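Local coordinates for protein bacteriophage virulence determinant (Salmonella enterica subsp. enterica serovar Typhimurium str. 14028S, PDB 6GGO) that probably acts as a zinc metalloprotease effector of the PipA family, delivered into host cells to cleave NF-kappaB transcription factors, at residues I133-D138 with I165-H170. Residues are numbered along the deposited sequence; the frame is centred on the assembly and turned at random.
Sequences IALNLD and IHQVVH. Unlike the reference sequence in segment 165-170: Q167 (reference Glu). With ZN (zinc ion), chain E.
I133 reaches from strand 133-135 to helix 165-170 with its terminal methyl: CD1 lies 3.5 Å from the backbone O of Q167 and 4.0 Å from CG2 of V168. CG1 is anti to the backbone N (chi1 -180°) and chi2 is also extended, which carries CD1 straight out to the helix backbone. Beside it, L135 CD2 rests on the aliphatic stem of Q167, 4.0 Å from CB, the two side chains running past each other in opposite directions. CB of Q167 therefore touches both I133 and L135, and the touching residues are all buried. Strand and helix run nearly antiparallel (176°), their axes 9.0 Å apart. The sequence H166-Q167-V168-V169-H170 occupies the place of the HExxH zinc-binding motif of zincin metalloproteases; Q167 stands where the reference sequence has Glu. One helical turn apart, H166 and H170 both bind the zinc ion through NE2, at 2.2 Å for H170, and D177 supplies a third ligand. Bent at chi2 (-54°), Q167 turns its amide away from the hydrophobic contact and toward the zinc ion. Its NE2 lies in the plane of the H166 ring, at the ring edge, and 4.5 Å from the zinc ion, while OE1 is hydrogen-bonded to T117 OG1. Further out, the backbone O of L175 accepts a hydrogen bond from H170 ND1, fixing that ring's rotation, and F115 touches both L135 and Q167. Backbone bonds to L108, G110 and G116 anchor I133 and A134 in the three-stranded mixed sheet, where their strand is central.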
ATOM      1  N   ILE B 133      -2.390  10.954  12.988  1.00 83.22           N
ATOM      2  CA  ILE B 133      -3.835  11.142  12.915  1.00 79.20           C
ATOM      3  C   ILE B 133      -4.455  10.267  13.999  1.00 79.08           C
ATOM      4  O   ILE B 133      -4.441   9.035  13.897  1.00 80.79           O
ATOM      5  CB  ILE B 133      -4.398  10.804  11.523  1.00 78.46           C
ATOM      6  CG1 ILE B 133      -5.914  11.026  11.494  1.00 75.44           C
ATOM      7  CG2 ILE B 133      -4.036   9.380  11.093  1.00 78.73           C
ATOM      8  CD1 ILE B 133      -6.521  10.925  10.113  1.00 75.22           C
ATOM      9  N   ALA B 134      -4.970  10.900  15.049  1.00 73.20           N
ATOM     10  CA  ALA B 134      -5.458  10.185  16.221  1.00 74.58           C
ATOM     11  C   ALA B 134      -6.933   9.845  16.062  1.00 72.59           C
ATOM     12  O   ALA B 134      -7.751  10.718  15.757  1.00 69.43           O
ATOM     13  CB  ALA B 134      -5.245  11.022  17.480  1.00 73.42           C
ATOM     14  N   LEU B 135      -7.267   8.574  16.275  1.00 90.92           N
ATOM     15  CA  LEU B 135      -8.636   8.091  16.205  1.00 91.98           C
ATOM     16  C   LEU B 135      -8.908   7.209  17.415  1.00 95.76           C
ATOM     17  O   LEU B 135      -7.986   6.725  18.076  1.00 97.67           O
ATOM     18  CB  LEU B 135      -8.891   7.304  14.913  1.00 92.96           C
ATOM     19  CG  LEU B 135      -8.528   8.016  13.609  1.00 90.60           C
ATOM     20  CD1 LEU B 135      -8.638   7.068  12.432  1.00 91.84           C
ATOM     21  CD2 LEU B 135      -9.426   9.218  13.391  1.00 87.21           C
ATOM     22  N   ASN B 136     -10.191   6.999  17.698  1.00 88.87           N
ATOM     23  CA  ASN B 136     -10.567   6.108  18.785  1.00 90.79           C
ATOM     24  C   ASN B 136     -11.971   5.580  18.538  1.00 92.38           C
ATOM     25  O   ASN B 136     -12.755   6.167  17.789  1.00 91.98           O
ATOM     26  CB  ASN B 136     -10.496   6.824  20.138  1.00 90.00           C
ATOM     27  CG  ASN B 136     -11.312   8.108  20.165  1.00 88.61           C
ATOM     28  OD1 ASN B 136     -12.544   8.077  20.131  1.00 88.58           O
ATOM     29  ND2 ASN B 136     -10.626   9.245  20.227  1.00 85.44           N
ATOM     30  N   LEU B 137     -12.261   4.443  19.167  1.00 89.83           N
ATOM     31  CA  LEU B 137     -13.573   3.811  19.125  1.00 92.32           C
ATOM     32  C   LEU B 137     -14.164   3.716  20.529  1.00 94.22           C
ATOM     33  O   LEU B 137     -14.790   2.718  20.894  1.00 95.43           O
ATOM     34  CB  LEU B 137     -13.489   2.429  18.482  1.00 92.21           C
ATOM     35  CG  LEU B 137     -12.925   2.366  17.061  1.00 91.12           C
ATOM     36  CD1 LEU B 137     -12.892   0.925  16.596  1.00 89.84           C
ATOM     37  CD2 LEU B 137     -13.743   3.223  16.105  1.00 89.11           C
ATOM     38  N   ASP B 138     -13.966   4.756  21.333  1.00113.15           N
ATOM     39  CA  ASP B 138     -14.458   4.768  22.707  1.00113.26           C
ATOM     40  C   ASP B 138     -15.944   5.100  22.765  1.00113.13           C
ATOM     41  O   ASP B 138     -16.407   6.033  22.111  1.00111.89           O
ATOM     42  CB  ASP B 138     -13.656   5.766  23.544  1.00112.81           C
ATOM     43  CG  ASP B 138     -12.162   5.494  23.501  1.00112.04           C
ATOM     44  OD1 ASP B 138     -11.776   4.328  23.276  1.00111.16           O
ATOM     45  OD2 ASP B 138     -11.375   6.447  23.688  1.00108.21           O
ATOM     46  N   ILE B 165     -13.846  10.540   8.998  1.00 66.58           N
ATOM     47  CA  ILE B 165     -13.772  11.335   7.774  1.00 67.57           C
ATOM     48  C   ILE B 165     -13.246  12.728   8.082  1.00 68.30           C
ATOM     49  O   ILE B 165     -12.382  13.256   7.371  1.00 67.98           O
ATOM     50  CB  ILE B 165     -15.149  11.397   7.088  1.00 68.81           C
ATOM     51  CG1 ILE B 165     -15.562  10.015   6.573  1.00 69.63           C
ATOM     52  CG2 ILE B 165     -15.149  12.425   5.960  1.00 69.35           C
ATOM     53  CD1 ILE B 165     -14.723   9.487   5.399  1.00 69.72           C
ATOM     54  N   HIS B 166     -13.759  13.347   9.147  1.00 63.89           N
ATOM     55  CA  HIS B 166     -13.324  14.689   9.507  1.00 64.25           C
ATOM     56  C   HIS B 166     -11.811  14.743   9.665  1.00 62.77           C
ATOM     57  O   HIS B 166     -11.134  15.553   9.024  1.00 62.04           O
ATOM     58  CB  HIS B 166     -14.019  15.133  10.794  1.00 65.66           C
ATOM     59  CG  HIS B 166     -13.710  16.543  11.188  1.00 64.56           C
ATOM     60  ND1 HIS B 166     -14.403  17.624  10.690  1.00 67.45           N
ATOM     61  CD2 HIS B 166     -12.771  17.050  12.022  1.00 64.39           C
ATOM     62  CE1 HIS B 166     -13.911  18.736  11.204  1.00 67.70           C
ATOM     63  NE2 HIS B 166     -12.919  18.416  12.015  1.00 65.71           N
ATOM     64  N   GLN B 167     -11.263  13.867  10.507  1.00 63.95           N
ATOM     65  CA  GLN B 167      -9.821  13.856  10.727  1.00 63.62           C
ATOM     66  C   GLN B 167      -9.055  13.512   9.454  1.00 61.84           C
ATOM     67  O   GLN B 167      -7.951  14.025   9.240  1.00 59.98           O
ATOM     68  CB  GLN B 167      -9.467  12.867  11.838  1.00 65.15           C
ATOM     69  CG  GLN B 167     -10.105  13.189  13.183  1.00 66.97           C
ATOM     70  CD  GLN B 167      -9.820  14.606  13.645  1.00 67.28           C
ATOM     71  OE1 GLN B 167      -8.770  15.173  13.341  1.00 66.18           O
ATOM     72  NE2 GLN B 167     -10.761  15.187  14.380  1.00 68.35           N
ATOM     73  N   VAL B 168      -9.612  12.651   8.600  1.00 56.62           N
ATOM     74  CA  VAL B 168      -8.919  12.299   7.365  1.00 55.93           C
ATOM     75  C   VAL B 168      -8.836  13.506   6.437  1.00 55.37           C
ATOM     76  O   VAL B 168      -7.805  13.738   5.793  1.00 56.00           O
ATOM     77  CB  VAL B 168      -9.601  11.094   6.687  1.00 56.60           C
ATOM     78  CG1 VAL B 168      -9.109  10.923   5.254  1.00 57.32           C
ATOM     79  CG2 VAL B 168      -9.351   9.825   7.487  1.00 55.93           C
ATOM     80  N   VAL B 169      -9.914  14.290   6.347  1.00 67.23           N
ATOM     81  CA  VAL B 169      -9.901  15.478   5.497  1.00 66.72           C
ATOM     82  C   VAL B 169      -8.849  16.469   5.970  1.00 67.68           C
ATOM     83  O   VAL B 169      -8.250  17.186   5.158  1.00 67.93           O
ATOM     84  CB  VAL B 169     -11.300  16.124   5.454  1.00 68.21           C
ATOM     85  CG1 VAL B 169     -11.259  17.442   4.689  1.00 69.33           C
ATOM     86  CG2 VAL B 169     -12.303  15.179   4.812  1.00 68.82           C
ATOM     87  N   HIS B 170      -8.616  16.547   7.281  1.00 62.84           N
ATOM     88  CA  HIS B 170      -7.485  17.324   7.776  1.00 62.96           C
ATOM     89  C   HIS B 170      -6.182  16.832   7.161  1.00 62.42           C
ATOM     90  O   HIS B 170      -5.332  17.631   6.754  1.00 62.96           O
ATOM     91  CB  HIS B 170      -7.409  17.243   9.300  1.00 63.89           C
ATOM     92  CG  HIS B 170      -8.271  18.243  10.008  1.00 64.73           C
ATOM     93  ND1 HIS B 170      -8.094  19.603   9.879  1.00 64.53           N
ATOM     94  CD2 HIS B 170      -9.300  18.077  10.873  1.00 65.44           C
ATOM     95  CE1 HIS B 170      -8.984  20.233  10.626  1.00 66.54           C
ATOM     96  NE2 HIS B 170      -9.729  19.331  11.238  1.00 66.26           N
TER
HETATM   97 ZN    ZN E 301     -11.103  19.401  12.917  1.00 70.86          ZN